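Local coordinates for putative major capsid protein (Cafeteriavirus-dependent mavirus, PDB 6G44) that probably forms the virophage's capsid shell, assembling as trimers of double jelly-roll subunits, at residues C[328-333]-C[490-495]; C[428-433]-C[440-445]. One frame throughout, in Å; residues are numbered along the deposited sequence. Where two conformers were deposited one is given.

Contact 1 of 2, residues C[328-333]-C[490-495]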
loop_
_atom_site.group_PDB
_atom_site.type_symbol
_atom_site.label_atom_id
_atom_site.label_comp_id
_atom_site.label_asym_id
_atom_site.label_seq_id
_atom_site.Cartn_x
_atom_site.Cartn_y
_atom_site.Cartn_z
ATOM N N MET C 328 -5.917 -40.097 -1.237
ATOM C CA MET C 328 -6.889 -39.164 -0.683
ATOM C C MET C 328 -8.293 -39.655 -0.984
ATOM O O MET C 328 -8.555 -40.097 -2.084
ATOM C CB MET C 328 -6.668 -37.772 -1.271
ATOM C CG MET C 328 -5.395 -37.151 -0.716
ATOM S SD MET C 328 -4.907 -35.610 -1.528
ATOM C CE MET C 328 -3.959 -36.233 -2.876
ATOM N N ASN C 329 -9.199 -39.530 -0.019
ATOM C CA ASN C 329 -10.590 -39.996 -0.223
ATOM C C ASN C 329 -11.516 -38.968 -0.901
ATOM O O ASN C 329 -12.677 -39.266 -1.209
ATOM C CB ASN C 329 -11.208 -40.418 1.114
ATOM C CG ASN C 329 -10.476 -41.580 1.753
ATOM O OD1 ASN C 329 -10.081 -42.523 1.070
ATOM N ND2 ASN C 329 -10.319 -41.534 3.069
ATOM N N ASN C 330 -11.006 -37.750 -1.121
ATOM C CA ASN C 330 -11.770 -36.653 -1.699
ATOM C C ASN C 330 -10.725 -35.653 -2.238
ATOM O O ASN C 330 -9.538 -35.811 -1.950
ATOM C CB ASN C 330 -12.693 -36.041 -0.640
ATOM C CG ASN C 330 -11.942 -35.587 0.584
ATOM O OD1 ASN C 330 -11.225 -34.580 0.536
ATOM N ND2 ASN C 330 -12.078 -36.330 1.690
ATOM N N VAL C 331 -11.187 -34.651 -2.968
ATOM C CA VAL C 331 -10.295 -33.738 -3.702
ATOM C C VAL C 331 -10.181 -32.403 -2.939
ATOM O O VAL C 331 -11.168 -31.681 -2.840
ATOM C CB VAL C 331 -10.815 -33.511 -5.127
ATOM C CG1 VAL C 331 -9.865 -32.596 -5.904
ATOM C CG2 VAL C 331 -10.983 -34.842 -5.868
ATOM N N PRO C 332 -8.989 -32.105 -2.361
ATOM C CA PRO C 332 -8.839 -30.801 -1.690
ATOM C C PRO C 332 -8.932 -29.593 -2.607
ATOM O O PRO C 332 -8.714 -29.682 -3.808
ATOM C CB PRO C 332 -7.441 -30.865 -1.081
ATOM C CG PRO C 332 -7.152 -32.331 -0.937
ATOM C CD PRO C 332 -7.808 -32.951 -2.130
ATOM N N SER C 333 -9.203 -28.466 -1.986
ATOM C CA SER C 333 -9.255 -27.174 -2.651
ATOM C C SER C 333 -7.893 -26.683 -3.099
ATOM O O SER C 333 -7.779 -26.065 -4.185
ATOM C CB SER C 333 -9.851 -26.148 -1.690
ATOM O OG SER C 333 -9.832 -24.839 -2.243
ATOM N N ASP C 490 -18.039 -30.603 13.048
ATOM C CA ASP C 490 -17.387 -30.098 11.841
ATOM C C ASP C 490 -17.341 -31.186 10.789
ATOM O O ASP C 490 -17.383 -32.366 11.111
ATOM C CB ASP C 490 -16.024 -29.447 12.141
ATOM C CG ASP C 490 -14.950 -30.414 12.520
ATOM O OD1 ASP C 490 -15.237 -31.517 13.011
ATOM O OD2 ASP C 490 -13.775 -30.042 12.284
ATOM N N ASP C 491 -17.344 -30.790 9.525
ATOM C CA ASP C 491 -17.328 -31.753 8.429
ATOM C C ASP C 491 -16.816 -31.089 7.168
ATOM O O ASP C 491 -17.096 -29.917 6.905
ATOM C CB ASP C 491 -18.751 -32.267 8.107
ATOM C CG ASP C 491 -19.210 -33.371 9.015
ATOM O OD1 ASP C 491 -18.554 -34.424 9.080
ATOM O OD2 ASP C 491 -20.236 -33.155 9.679
ATOM N N LEU C 492 -16.148 -31.892 6.359
ATOM C CA LEU C 492 -15.759 -31.483 5.023
ATOM C C LEU C 492 -16.994 -31.223 4.172
ATOM O O LEU C 492 -18.044 -31.838 4.383
ATOM C CB LEU C 492 -14.915 -32.578 4.371
ATOM C CG LEU C 492 -13.603 -32.949 5.039
ATOM C CD1 LEU C 492 -12.931 -34.070 4.253
ATOM C CD2 LEU C 492 -12.665 -31.744 5.195
ATOM N N THR C 493 -16.880 -30.297 3.228
ATOM C CA THR C 493 -17.947 -29.965 2.307
ATOM C C THR C 493 -17.710 -30.811 1.065
ATOM O O THR C 493 -16.890 -30.442 0.212
ATOM C CB THR C 493 -17.927 -28.454 1.963
ATOM O OG1 THR C 493 -16.626 -28.071 1.482
ATOM C CG2 THR C 493 -18.244 -27.628 3.180
ATOM N N LEU C 494 -18.355 -31.968 0.998
ATOM C CA LEU C 494 -18.157 -32.933 -0.093
ATOM C C LEU C 494 -19.436 -33.187 -0.884
ATOM O O LEU C 494 -20.534 -33.273 -0.306
ATOM C CB LEU C 494 -17.626 -34.251 0.463
ATOM C CG LEU C 494 -16.298 -34.189 1.203
ATOM C CD1 LEU C 494 -15.950 -35.556 1.769
ATOM C CD2 LEU C 494 -15.189 -33.668 0.302
ATOM N N TYR C 495 -19.281 -33.327 -2.197
ATOM C CA TYR C 495 -20.371 -33.498 -3.140
ATOM C C TYR C 495 -19.931 -34.467 -4.229
ATOM O O TYR C 495 -18.740 -34.682 -4.433
ATOM C CB TYR C 495 -20.783 -32.146 -3.765
ATOM C CG TYR C 495 -21.024 -31.112 -2.710
ATOM C CD1 TYR C 495 -22.264 -30.975 -2.096
ATOM C CD2 TYR C 495 -19.964 -30.345 -2.245
ATOM C CE1 TYR C 495 -22.426 -30.043 -1.057
ATOM C CE2 TYR C 495 -20.113 -29.449 -1.219
ATOM C CZ TYR C 495 -21.327 -29.296 -0.627
ATOM O OH TYR C 495 -21.414 -28.360 0.390
#

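Contact 2 of 2, residues C[428-433]-C[440-445]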
loop_
_atom_site.group_PDB
_atom_site.type_symbol
_atom_site.label_atom_id
_atom_site.label_comp_id
_atom_site.label_asym_id
_atom_site.label_seq_id
_atom_site.Cartn_x
_atom_site.Cartn_y
_atom_site.Cartn_z
ATOM N N PHE C 428 -0.890 -24.706 -5.378
ATOM C CA PHE C 428 -1.625 -25.042 -6.618
ATOM C C PHE C 428 -2.951 -25.713 -6.293
ATOM O O PHE C 428 -3.082 -26.360 -5.247
ATOM C CB PHE C 428 -0.780 -25.898 -7.588
ATOM C CG PHE C 428 -0.601 -27.339 -7.158
ATOM C CD1 PHE C 428 -1.497 -28.315 -7.563
ATOM C CD2 PHE C 428 0.507 -27.734 -6.394
ATOM C CE1 PHE C 428 -1.344 -29.634 -7.150
ATOM C CE2 PHE C 428 0.676 -29.049 -6.017
ATOM C CZ PHE C 428 -0.259 -30.009 -6.391
ATOM N N ARG C 429 -3.937 -25.476 -7.147
ATOM C CA ARG C 429 -5.293 -26.015 -6.996
ATOM C C ARG C 429 -5.473 -27.167 -7.990
ATOM O O ARG C 429 -4.784 -27.220 -9.011
ATOM C CB ARG C 429 -6.309 -24.927 -7.325
ATOM C CG ARG C 429 -6.231 -23.689 -6.452
ATOM C CD ARG C 429 -7.222 -22.675 -6.937
ATOM N NE ARG C 429 -7.179 -21.419 -6.194
ATOM C CZ ARG C 429 -7.860 -21.154 -5.092
ATOM N NH1 ARG C 429 -8.697 -22.038 -4.570
ATOM N NH2 ARG C 429 -7.758 -19.960 -4.526
ATOM N N PRO C 430 -6.439 -28.052 -7.762
ATOM C CA PRO C 430 -6.678 -29.108 -8.763
ATOM C C PRO C 430 -7.027 -28.534 -10.146
ATOM O O PRO C 430 -6.633 -29.104 -11.180
ATOM C CB PRO C 430 -7.814 -29.933 -8.145
ATOM C CG PRO C 430 -8.359 -29.141 -7.045
ATOM C CD PRO C 430 -7.289 -28.209 -6.568
ATOM N N SER C 431 -7.694 -27.390 -10.181
ATOM C CA SER C 431 -8.005 -26.727 -11.455
ATOM C C SER C 431 -6.764 -26.235 -12.196
ATOM O O SER C 431 -6.784 -26.132 -13.422
ATOM C CB SER C 431 -9.031 -25.617 -11.245
ATOM O OG SER C 431 -8.633 -24.664 -10.268
ATOM N N ASP C 432 -5.673 -25.980 -11.489
ATOM C CA ASP C 432 -4.417 -25.594 -12.164
ATOM C C ASP C 432 -3.802 -26.714 -12.981
ATOM O O ASP C 432 -2.955 -26.457 -13.838
ATOM C CB ASP C 432 -3.386 -25.064 -11.172
ATOM C CG ASP C 432 -3.826 -23.797 -10.488
ATOM O OD1 ASP C 432 -4.479 -22.943 -11.149
ATOM O OD2 ASP C 432 -3.546 -23.652 -9.273
ATOM N N LEU C 433 -4.174 -27.949 -12.697
ATOM C CA LEU C 433 -3.551 -29.138 -13.319
ATOM C C LEU C 433 -4.065 -29.455 -14.719
ATOM O O LEU C 433 -3.421 -30.236 -15.415
ATOM C CB LEU C 433 -3.785 -30.367 -12.422
ATOM C CG LEU C 433 -3.181 -30.301 -11.006
ATOM C CD1 LEU C 433 -3.734 -31.440 -10.166
ATOM C CD2 LEU C 433 -1.665 -30.366 -11.023
ATOM N N VAL C 440 -12.268 -34.602 -11.264
ATOM C CA VAL C 440 -11.362 -34.194 -10.195
ATOM C C VAL C 440 -11.502 -32.684 -10.006
ATOM O O VAL C 440 -10.846 -31.879 -10.681
ATOM C CB VAL C 440 -9.902 -34.608 -10.470
ATOM C CG1 VAL C 440 -9.012 -34.190 -9.321
ATOM C CG2 VAL C 440 -9.799 -36.106 -10.666
ATOM N N MET C 441 -12.413 -32.329 -9.109
ATOM C CA MET C 441 -12.801 -30.956 -8.802
ATOM C C MET C 441 -12.721 -30.760 -7.288
ATOM O O MET C 441 -13.009 -31.682 -6.532
ATOM C CB MET C 441 -14.243 -30.718 -9.232
ATOM C CG MET C 441 -14.478 -30.860 -10.726
ATOM S SD MET C 441 -16.181 -30.628 -11.221
ATOM C CE MET C 441 -16.367 -28.869 -11.000
ATOM N N ALA C 442 -12.375 -29.551 -6.846
ATOM C CA ALA C 442 -12.343 -29.228 -5.433
ATOM C C ALA C 442 -13.672 -29.597 -4.789
ATOM O O ALA C 442 -14.742 -29.259 -5.315
ATOM C CB ALA C 442 -12.066 -27.748 -5.241
ATOM N N ASN C 443 -13.588 -30.313 -3.670
ATOM C CA ASN C 443 -14.756 -30.753 -2.866
ATOM C C ASN C 443 -15.484 -31.969 -3.438
ATOM O O ASN C 443 -16.518 -32.382 -2.911
ATOM C CB ASN C 443 -15.738 -29.601 -2.593
ATOM C CG ASN C 443 -15.104 -28.511 -1.779
ATOM O OD1 ASN C 443 -14.302 -28.801 -0.912
ATOM N ND2 ASN C 443 -15.423 -27.244 -2.081
ATOM N N ALA C 444 -14.950 -32.584 -4.479
ATOM C CA ALA C 444 -15.557 -33.828 -4.978
ATOM C C ALA C 444 -15.247 -34.963 -4.017
ATOM O O ALA C 444 -14.112 -35.122 -3.567
ATOM C CB ALA C 444 -15.021 -34.175 -6.344
ATOM N N ASN C 445 -16.258 -35.795 -3.750
ATOM C CA ASN C 445 -16.043 -37.001 -2.945
ATOM C C ASN C 445 -15.498 -38.153 -3.797
ATOM O O ASN C 445 -16.007 -39.272 -3.779
ATOM C CB ASN C 445 -17.333 -37.414 -2.234
ATOM C CG ASN C 445 -17.090 -38.485 -1.195
ATOM O OD1 ASN C 445 -15.968 -38.662 -0.720
ATOM N ND2 ASN C 445 -18.142 -39.220 -0.846
#

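Contact 1 of 2, residues C[328-333]-C[490-495]
Asn330 holds its carboxamide against two leucines, Leu492 and Leu494, that both lie on the same face of the amide. Leu494 covers that face more squarely. Its CD2 comes within 3.6 Å of Asn330 CB and sits above the amide carbon, while its CD1 reaches over the nitrogen end, 3.9 Å from Asn330 ND2. Leu492 arrives more obliquely, by CD1 alone, and stops 3.5 Å from Asn330 ND2. Both leucine side chains run at about a right angle to that of Asn330, so they meet it with methyls and not along their lengths. The asparagine is put there by its first torsion: at chi1 56° CG lies between the backbone N and the carbonyl carbon, which carries the amide across to the leucines. This is van der Waals contact of methyls with a polar amide, whose oxygen finds its partner elsewhere: OD1 accepts a hydrogen bond from Arg476 NE. That arginine belongs to strand 464-482, which pairs antiparallel with strand 488-492. Leu492 also packs on Leu292 of strand 286-305, whereas 328-333 connects strand 319-328 of the four-stranded sheet to strand 334-341, in the same sheet as 464-482 and 488-492.

Contact 2 of 2, residues C[428-433]-C[440-445]
Pro430 and Met441 bring the two backbones closest, with their CA atoms 6.4 Å apart, where a bend at 430-433 with helical backbone angles faces a type II beta turn running from Met441 to Ala444. The turn is closed by Ala444 N bonded to Met441 O at 3.0 Å, and Asn443 takes the positive phi, 79°, usual at its third position. Pro430 touches with CG, the outer corner of its ring: CG lies 4.0 Å from Ala442 N and 4.4 Å from Ala442 CB, and CB looks onto the carbonyl oxygen of Val440. The fit is loose and buried, largely ring carbon against backbone. Behind the proline, Asp432 braces the bend. With chi1 at -64° its carboxylate swings back along the chain, and OD2 accepts a nearly straight bond from Arg429 N at 2.8 Å, met from above the carboxylate plane. Asn385 ND2 binds the same oxygen, so two donors grip it. Asp432 N in turn donates to Arg429 O. On the far side, Ala442 O bonds to Ser33 OG of the third subunit. All this belongs to the long loop between strands 425-428 and 448-457, a sheet-to-sheet connection of the kind that links the two layers of a jelly roll.

In the fold
Both segments of contact 2 fall, in sequence, between the two segments of contact 1, and the centres of the contacts lie 11 Å apart. Segment 440-445, which carries the type II turn, sits between the two segments of contact 1 and is probably hydrogen-bonded to both: Asn443 N reaches Val331 O at 2.9 Å, and Asn445 N reaches Tyr495 O at 2.8 Å. Side chains complete the join, with Val331 packing on Pro430 and Val440, and Asn443 OD1 making a weak hydrogen bond with Thr493 OG1. Together the contacts tie two inter-sheet loops to the chain leaving strand 488-492. Both touch the third subunit, Thr493 and Tyr495 against its Ile31 and Asn443 against its Ala32, which places them at the trimer interface.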